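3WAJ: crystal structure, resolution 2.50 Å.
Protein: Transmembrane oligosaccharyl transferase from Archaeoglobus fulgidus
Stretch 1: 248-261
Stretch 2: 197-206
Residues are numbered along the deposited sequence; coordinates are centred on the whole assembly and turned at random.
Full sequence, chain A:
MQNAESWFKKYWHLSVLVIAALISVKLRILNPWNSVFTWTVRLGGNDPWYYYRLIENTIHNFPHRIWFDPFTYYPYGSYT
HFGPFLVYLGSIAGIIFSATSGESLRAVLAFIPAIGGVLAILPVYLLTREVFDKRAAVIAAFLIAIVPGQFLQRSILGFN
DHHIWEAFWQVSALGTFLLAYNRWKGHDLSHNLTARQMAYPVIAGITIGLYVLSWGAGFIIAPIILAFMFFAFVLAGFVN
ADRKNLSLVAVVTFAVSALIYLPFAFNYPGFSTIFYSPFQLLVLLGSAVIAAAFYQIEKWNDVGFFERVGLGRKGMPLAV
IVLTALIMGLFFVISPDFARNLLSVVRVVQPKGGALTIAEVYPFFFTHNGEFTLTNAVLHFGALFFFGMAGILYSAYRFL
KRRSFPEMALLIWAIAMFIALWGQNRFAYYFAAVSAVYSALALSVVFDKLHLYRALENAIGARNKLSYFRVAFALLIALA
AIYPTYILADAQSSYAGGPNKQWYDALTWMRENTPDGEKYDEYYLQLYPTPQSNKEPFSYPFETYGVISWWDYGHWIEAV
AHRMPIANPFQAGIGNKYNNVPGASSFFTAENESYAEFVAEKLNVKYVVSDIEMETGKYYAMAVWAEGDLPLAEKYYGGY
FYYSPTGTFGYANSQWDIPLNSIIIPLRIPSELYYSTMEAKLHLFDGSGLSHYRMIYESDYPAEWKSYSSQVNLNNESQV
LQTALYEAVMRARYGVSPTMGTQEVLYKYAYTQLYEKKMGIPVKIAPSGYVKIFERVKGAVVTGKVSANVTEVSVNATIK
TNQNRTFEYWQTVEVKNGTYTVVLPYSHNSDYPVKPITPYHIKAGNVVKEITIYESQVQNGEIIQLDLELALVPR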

ATOM      1  N   LEU A 248      -6.799 -39.367   5.966  1.00 66.98           N
ATOM      2  CA  LEU A 248      -6.664 -39.292   7.426  1.00 68.19           C
ATOM      3  C   LEU A 248      -5.723 -38.147   7.838  1.00 64.28           C
ATOM      4  O   LEU A 248      -6.023 -37.372   8.756  1.00 60.60           O
ATOM      5  CB  LEU A 248      -6.219 -40.640   8.022  1.00 69.25           C
ATOM      6  CG  LEU A 248      -7.311 -41.696   8.253  1.00 71.50           C
ATOM      7  CD1 LEU A 248      -6.725 -43.060   8.670  1.00 66.70           C
ATOM      8  CD2 LEU A 248      -8.334 -41.210   9.284  1.00 69.19           C
ATOM      9  N   VAL A 249      -4.600 -38.037   7.133  1.00 55.45           N
ATOM     10  CA  VAL A 249      -3.669 -36.939   7.322  1.00 55.91           C
ATOM     11  C   VAL A 249      -4.358 -35.581   7.164  1.00 59.78           C
ATOM     12  O   VAL A 249      -4.156 -34.663   7.974  1.00 59.41           O
ATOM     13  CB  VAL A 249      -2.513 -37.048   6.322  1.00 56.91           C
ATOM     14  CG1 VAL A 249      -1.738 -35.731   6.230  1.00 57.83           C
ATOM     15  CG2 VAL A 249      -1.601 -38.177   6.723  1.00 57.14           C
ATOM     16  N   ALA A 250      -5.170 -35.465   6.114  1.00 55.18           N
ATOM     17  CA  ALA A 250      -5.912 -34.240   5.861  1.00 48.12           C
ATOM     18  C   ALA A 250      -6.881 -33.978   7.011  1.00 47.24           C
ATOM     19  O   ALA A 250      -7.026 -32.840   7.446  1.00 50.13           O
ATOM     20  CB  ALA A 250      -6.639 -34.316   4.532  1.00 43.94           C
ATOM     21  N   VAL A 251      -7.537 -35.030   7.506  1.00 47.35           N
ATOM     22  CA  VAL A 251      -8.430 -34.884   8.654  1.00 48.98           C
ATOM     23  C   VAL A 251      -7.692 -34.244   9.831  1.00 57.69           C
ATOM     24  O   VAL A 251      -8.169 -33.266  10.404  1.00 60.59           O
ATOM     25  CB  VAL A 251      -9.072 -36.221   9.077  1.00 47.95           C
ATOM     26  CG1 VAL A 251      -9.683 -36.099  10.463  1.00 36.53           C
ATOM     27  CG2 VAL A 251     -10.146 -36.648   8.069  1.00 51.90           C
ATOM     28  N   VAL A 252      -6.517 -34.775  10.160  1.00 61.17           N
ATOM     29  CA  VAL A 252      -5.715 -34.257  11.269  1.00 59.50           C
ATOM     30  C   VAL A 252      -5.249 -32.827  10.998  1.00 59.92           C
ATOM     31  O   VAL A 252      -5.444 -31.932  11.832  1.00 57.48           O
ATOM     32  CB  VAL A 252      -4.500 -35.172  11.583  1.00 50.57           C
ATOM     33  CG1 VAL A 252      -3.614 -34.560  12.678  1.00 48.46           C
ATOM     34  CG2 VAL A 252      -4.974 -36.561  12.003  1.00 45.20           C
ATOM     35  N   THR A 253      -4.647 -32.626   9.827  1.00 59.03           N
ATOM     36  CA  THR A 253      -4.152 -31.314   9.393  1.00 59.27           C
ATOM     37  C   THR A 253      -5.222 -30.209   9.486  1.00 58.53           C
ATOM     38  O   THR A 253      -5.024 -29.165  10.132  1.00 56.65           O
ATOM     39  CB  THR A 253      -3.638 -31.391   7.944  1.00 56.35           C
ATOM     40  OG1 THR A 253      -2.589 -32.365   7.854  1.00 57.27           O
ATOM     41  CG2 THR A 253      -3.118 -30.046   7.473  1.00 56.54           C
ATOM     42  N   PHE A 254      -6.354 -30.446   8.840  1.00 54.21           N
ATOM     43  CA  PHE A 254      -7.448 -29.486   8.867  1.00 58.41           C
ATOM     44  C   PHE A 254      -8.011 -29.322  10.276  1.00 58.36           C
ATOM     45  O   PHE A 254      -8.370 -28.217  10.667  1.00 59.65           O
ATOM     46  CB  PHE A 254      -8.532 -29.875   7.853  1.00 55.35           C
ATOM     47  CG  PHE A 254      -8.142 -29.599   6.430  1.00 56.83           C
ATOM     48  CD1 PHE A 254      -7.609 -28.362   6.074  1.00 53.66           C
ATOM     49  CD2 PHE A 254      -8.292 -30.571   5.447  1.00 57.17           C
ATOM     50  CE1 PHE A 254      -7.244 -28.088   4.757  1.00 56.68           C
ATOM     51  CE2 PHE A 254      -7.924 -30.311   4.122  1.00 57.30           C
ATOM     52  CZ  PHE A 254      -7.402 -29.065   3.778  1.00 60.11           C
ATOM     53  N   ALA A 255      -8.071 -30.411  11.040  1.00 52.35           N
ATOM     54  CA  ALA A 255      -8.496 -30.312  12.434  1.00 51.93           C
ATOM     55  C   ALA A 255      -7.555 -29.400  13.230  1.00 51.79           C
ATOM     56  O   ALA A 255      -8.003 -28.498  13.950  1.00 53.35           O
ATOM     57  CB  ALA A 255      -8.592 -31.694  13.082  1.00 49.55           C
ATOM     58  N   VAL A 256      -6.252 -29.629  13.090  1.00 48.78           N
ATOM     59  CA  VAL A 256      -5.279 -28.843  13.832  1.00 49.86           C
ATOM     60  C   VAL A 256      -5.335 -27.374  13.421  1.00 51.12           C
ATOM     61  O   VAL A 256      -5.348 -26.497  14.277  1.00 52.50           O
ATOM     62  CB  VAL A 256      -3.851 -29.419  13.698  1.00 54.05           C
ATOM     63  CG1 VAL A 256      -2.809 -28.440  14.239  1.00 52.98           C
ATOM     64  CG2 VAL A 256      -3.753 -30.763  14.425  1.00 53.52           C
ATOM     65  N   SER A 257      -5.397 -27.111  12.118  1.00 48.85           N
ATOM     66  CA  SER A 257      -5.421 -25.734  11.620  1.00 48.61           C
ATOM     67  C   SER A 257      -6.591 -24.969  12.213  1.00 48.03           C
ATOM     68  O   SER A 257      -6.463 -23.791  12.555  1.00 51.69           O
ATOM     69  CB  SER A 257      -5.505 -25.702  10.091  1.00 48.11           C
ATOM     70  OG  SER A 257      -6.748 -26.204   9.633  1.00 48.69           O
ATOM     71  N   ALA A 258      -7.732 -25.652  12.341  1.00 44.32           N
ATOM     72  CA  ALA A 258      -8.941 -25.049  12.911  1.00 44.79           C
ATOM     73  C   ALA A 258      -8.750 -24.688  14.391  1.00 50.55           C
ATOM     74  O   ALA A 258      -9.223 -23.653  14.853  1.00 48.57           O
ATOM     75  CB  ALA A 258     -10.107 -25.977  12.742  1.00 39.61           C
ATOM     76  N   LEU A 259      -8.072 -25.563  15.128  1.00 53.54           N
ATOM     77  CA  LEU A 259      -7.762 -25.327  16.534  1.00 57.91           C
ATOM     78  C   LEU A 259      -6.882 -24.103  16.707  1.00 59.17           C
ATOM     79  O   LEU A 259      -7.097 -23.287  17.606  1.00 66.42           O
ATOM     80  CB  LEU A 259      -7.039 -26.537  17.126  1.00 61.71           C
ATOM     81  CG  LEU A 259      -7.921 -27.670  17.610  1.00 69.97           C
ATOM     82  CD1 LEU A 259      -7.060 -28.824  18.101  1.00 77.46           C
ATOM     83  CD2 LEU A 259      -8.813 -27.143  18.715  1.00 69.25           C
ATOM     84  N   ILE A 260      -5.871 -23.995  15.856  1.00 51.08           N
ATOM     85  CA  ILE A 260      -4.959 -22.862  15.885  1.00 53.08           C
ATOM     86  C   ILE A 260      -5.679 -21.568  15.502  1.00 51.79           C
ATOM     87  O   ILE A 260      -5.411 -20.504  16.057  1.00 51.45           O
ATOM     88  CB  ILE A 260      -3.775 -23.120  14.951  1.00 49.90           C
ATOM     89  CG1 ILE A 260      -2.993 -24.313  15.477  1.00 53.86           C
ATOM     90  CG2 ILE A 260      -2.876 -21.882  14.822  1.00 44.02           C
ATOM     91  CD1 ILE A 260      -2.042 -24.857  14.489  1.00 60.28           C
ATOM     92  N   TYR A 261      -6.606 -21.669  14.559  1.00 48.31           N
ATOM     93  CA  TYR A 261      -7.344 -20.501  14.119  1.00 44.50           C
ATOM     94  C   TYR A 261      -8.355 -20.060  15.161  1.00 47.33           C
ATOM     95  O   TYR A 261      -8.611 -18.861  15.319  1.00 50.00           O
ATOM     96  CB  TYR A 261      -8.068 -20.789  12.804  1.00 37.36           C
ATOM     97  CG  TYR A 261      -8.779 -19.573  12.280  1.00 34.33           C
ATOM     98  CD1 TYR A 261      -8.067 -18.515  11.746  1.00 35.69           C
ATOM     99  CD2 TYR A 261     -10.153 -19.470  12.343  1.00 38.76           C
ATOM    100  CE1 TYR A 261      -8.709 -17.386  11.273  1.00 43.02           C
ATOM    101  CE2 TYR A 261     -10.812 -18.345  11.876  1.00 43.72           C
ATOM    102  CZ  TYR A 261     -10.085 -17.306  11.340  1.00 46.03           C
ATOM    103  OH  TYR A 261     -10.746 -16.194  10.869  1.00 46.53           O
TER
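Stretch 2 197-206: QMAYPVIAGI

The two helices meet backbone to backbone at Gly-205, whose CA lies 3.9 Å from the CA of Thr-253 and 3.3 Å from the carbonyl O of the same residue. No side chain separates the helices at this point. A CB built in ideal geometry on Gly-205 would point toward stretch 1 and would fall 2.6 Å from Val-256 CB and 2.7 Å from Thr-253 O, both clashes, so the approach depends on the bare CA. The carbonyl of Gly-205 also faces the partner: its O lies 3.3 Å from Ser-257 CA in a CA-H...O contact with an angle of 122° at the hydrogen. No conventional hydrogen bond links the two stretches.

Stretch 1 is helical throughout, from Leu-248 to Tyr-261, and belongs to a helix that begins earlier in the chain. Stretch 2 is helical over most of its length, and its helix continues beyond Ile-206. The two N-to-C directions make an angle of 45°, with a signed crossing angle of -45°, so both helices advance in the same general sense. Their axes come within 7.3 Å, and the stretches together bury 462 Å².

Before the glycine, Pro-201 fills the space between Val-249 and Val-252. Its CB, directed toward stretch 1, packs 3.7 Å from Val-252 CG1 and 4.2 Å from Val-249 CG1. Val-252, on the face turned toward stretch 2, also meets Val-202, with CG1 4.1 Å from Val-202 CG2. The CA-to-CB bond of Met-198 points sideways, but the end of the side chain comes nearer and brings CE to 4.2 Å from Val-252 CG2.

Thr-253 accommodates the close approach without bonding across it. In the m rotamer, its OG1 donates a hydrogen bond to Val-249 O one turn back (2.8 Å), which satisfies the hydroxyl within its own helix. Its CG2 rests 3.8 Å from Ala-204 C, a contact with the backbone of stretch 2. Ser-257 is likewise turned to its own helix, its OG donating to Phe-254 O at 2.8 Å.

One turn beyond Val-252, Val-256 lies against the backbone of stretch 2, with CG1 3.6 Å from Val-202 O and 3.8 Å from Gly-205 C. The CG2 atoms of Val-256 and Val-202 are 4.0 Å apart, although the CA-to-CB bond of Val-202 points away from stretch 1. Ile-260 extends the apolar surface by another turn, its CD1 reaching 3.4 Å from Ile-206 CA and 3.5 Å from Ile-206 CG1. The residues of stretch 1 directed toward stretch 2, Val-252, Val-256 and Ile-260, thus recur at every fourth position and form an aliphatic ridge along the helix. Ala-250, Phe-254 and Ala-258 point away and make no contact with stretch 2.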

ATOM      1  N   GLN A 197       4.280 -40.405  14.538  1.00 86.34           N
ATOM      2  CA  GLN A 197       3.773 -40.208  13.194  1.00 84.21           C
ATOM      3  C   GLN A 197       2.644 -39.170  13.190  1.00 79.93           C
ATOM      4  O   GLN A 197       2.348 -38.576  12.159  1.00 77.44           O
ATOM      5  CB  GLN A 197       3.285 -41.542  12.626  1.00 86.94           C
ATOM      6  CG  GLN A 197       4.391 -42.553  12.391  1.00 90.11           C
ATOM      7  CD  GLN A 197       5.202 -42.247  11.143  1.00 91.37           C
ATOM      8  OE1 GLN A 197       6.350 -41.809  11.220  1.00 93.20           O
ATOM      9  NE2 GLN A 197       4.603 -42.479   9.982  1.00 90.45           N
ATOM     10  N   MET A 198       2.018 -38.964  14.349  1.00 76.19           N
ATOM     11  CA  MET A 198       0.971 -37.957  14.514  1.00 73.13           C
ATOM     12  C   MET A 198       1.588 -36.560  14.443  1.00 77.20           C
ATOM     13  O   MET A 198       0.908 -35.570  14.152  1.00 71.29           O
ATOM     14  CB  MET A 198       0.285 -38.140  15.872  1.00 74.50           C
ATOM     15  CG  MET A 198      -1.103 -37.516  15.994  1.00 75.27           C
ATOM     16  SD  MET A 198      -2.309 -38.329  14.918  1.00 91.21           S
ATOM     17  CE  MET A 198      -3.835 -37.929  15.766  1.00 72.93           C
ATOM     18  N   ALA A 199       2.887 -36.490  14.714  1.00 82.06           N
ATOM     19  CA  ALA A 199       3.593 -35.218  14.725  1.00 79.77           C
ATOM     20  C   ALA A 199       3.619 -34.618  13.328  1.00 77.44           C
ATOM     21  O   ALA A 199       3.537 -33.394  13.173  1.00 72.67           O
ATOM     22  CB  ALA A 199       5.004 -35.387  15.260  1.00 72.98           C
ATOM     23  N   TYR A 200       3.730 -35.476  12.318  1.00 69.90           N
ATOM     24  CA  TYR A 200       3.881 -34.991  10.949  1.00 73.12           C
ATOM     25  C   TYR A 200       2.633 -34.231  10.424  1.00 82.11           C
ATOM     26  O   TYR A 200       2.766 -33.126   9.891  1.00 73.19           O
ATOM     27  CB  TYR A 200       4.361 -36.108  10.004  1.00 79.13           C
ATOM     28  CG  TYR A 200       5.695 -36.726  10.408  1.00 88.72           C
ATOM     29  CD1 TYR A 200       6.871 -36.385   9.751  1.00 88.69           C
ATOM     30  CD2 TYR A 200       5.780 -37.658  11.444  1.00 93.49           C
ATOM     31  CE1 TYR A 200       8.093 -36.952  10.108  1.00 89.49           C
ATOM     32  CE2 TYR A 200       7.002 -38.222  11.810  1.00 93.23           C
ATOM     33  CZ  TYR A 200       8.151 -37.861  11.138  1.00 91.20           C
ATOM     34  OH  TYR A 200       9.356 -38.414  11.498  1.00 96.72           O
ATOM     35  N   PRO A 201       1.418 -34.803  10.582  1.00 83.34           N
ATOM     36  CA  PRO A 201       0.258 -33.985  10.197  1.00 78.26           C
ATOM     37  C   PRO A 201       0.000 -32.799  11.132  1.00 71.76           C
ATOM     38  O   PRO A 201      -0.383 -31.741  10.632  1.00 70.14           O
ATOM     39  CB  PRO A 201      -0.914 -34.979  10.251  1.00 75.86           C
ATOM     40  CG  PRO A 201      -0.442 -36.090  11.136  1.00 73.59           C
ATOM     41  CD  PRO A 201       1.027 -36.197  10.863  1.00 77.05           C
ATOM     42  N   VAL A 202       0.192 -32.974  12.441  1.00 70.22           N
ATOM     43  CA  VAL A 202       0.049 -31.880  13.413  1.00 73.24           C
ATOM     44  C   VAL A 202       0.890 -30.648  13.028  1.00 73.13           C
ATOM     45  O   VAL A 202       0.427 -29.503  13.135  1.00 73.55           O
ATOM     46  CB  VAL A 202       0.361 -32.350  14.864  1.00 54.95           C
ATOM     47  CG1 VAL A 202       0.560 -31.165  15.807  1.00 52.13           C
ATOM     48  CG2 VAL A 202      -0.757 -33.246  15.382  1.00 56.27           C
ATOM     49  N   ILE A 203       2.113 -30.896  12.565  1.00 68.10           N
ATOM     50  CA  ILE A 203       2.983 -29.833  12.075  1.00 67.39           C
ATOM     51  C   ILE A 203       2.357 -29.154  10.854  1.00 62.32           C
ATOM     52  O   ILE A 203       2.289 -27.924  10.779  1.00 55.07           O
ATOM     53  CB  ILE A 203       4.389 -30.370  11.692  1.00 57.65           C
ATOM     54  CG1 ILE A 203       5.169 -30.809  12.935  1.00 62.84           C
ATOM     55  CG2 ILE A 203       5.175 -29.332  10.893  1.00 54.21           C
ATOM     56  CD1 ILE A 203       5.158 -29.807  14.060  1.00 64.67           C
ATOM     57  N   ALA A 204       1.906 -29.966   9.900  1.00 55.94           N
ATOM     58  CA  ALA A 204       1.319 -29.453   8.668  1.00 54.84           C
ATOM     59  C   ALA A 204       0.082 -28.601   8.975  1.00 52.63           C
ATOM     60  O   ALA A 204      -0.137 -27.556   8.361  1.00 50.73           O
ATOM     61  CB  ALA A 204       0.963 -30.590   7.740  1.00 57.37           C
ATOM     62  N   GLY A 205      -0.722 -29.056   9.930  1.00 51.34           N
ATOM     63  CA  GLY A 205      -1.863 -28.293  10.393  1.00 52.26           C
ATOM     64  C   GLY A 205      -1.430 -26.972  11.009  1.00 61.03           C
ATOM     65  O   GLY A 205      -2.174 -25.995  10.978  1.00 63.20           O
ATOM     66  N   ILE A 206      -0.221 -26.943  11.569  1.00 63.39           N
ATOM     67  CA  ILE A 206       0.307 -25.729  12.189  1.00 58.23           C
ATOM     68  C   ILE A 206       0.696 -24.719  11.125  1.00 52.41           C
ATOM     69  O   ILE A 206       0.420 -23.527  11.262  1.00 56.16           O
ATOM     70  CB  ILE A 206       1.503 -26.027  13.140  1.00 59.58           C
ATOM     71  CG1 ILE A 206       0.999 -26.580  14.472  1.00 65.24           C
ATOM     72  CG2 ILE A 206       2.316 -24.779  13.409  1.00 55.11           C
ATOM     73  CD1 ILE A 206       2.090 -27.100  15.370  1.00 66.83           C
TER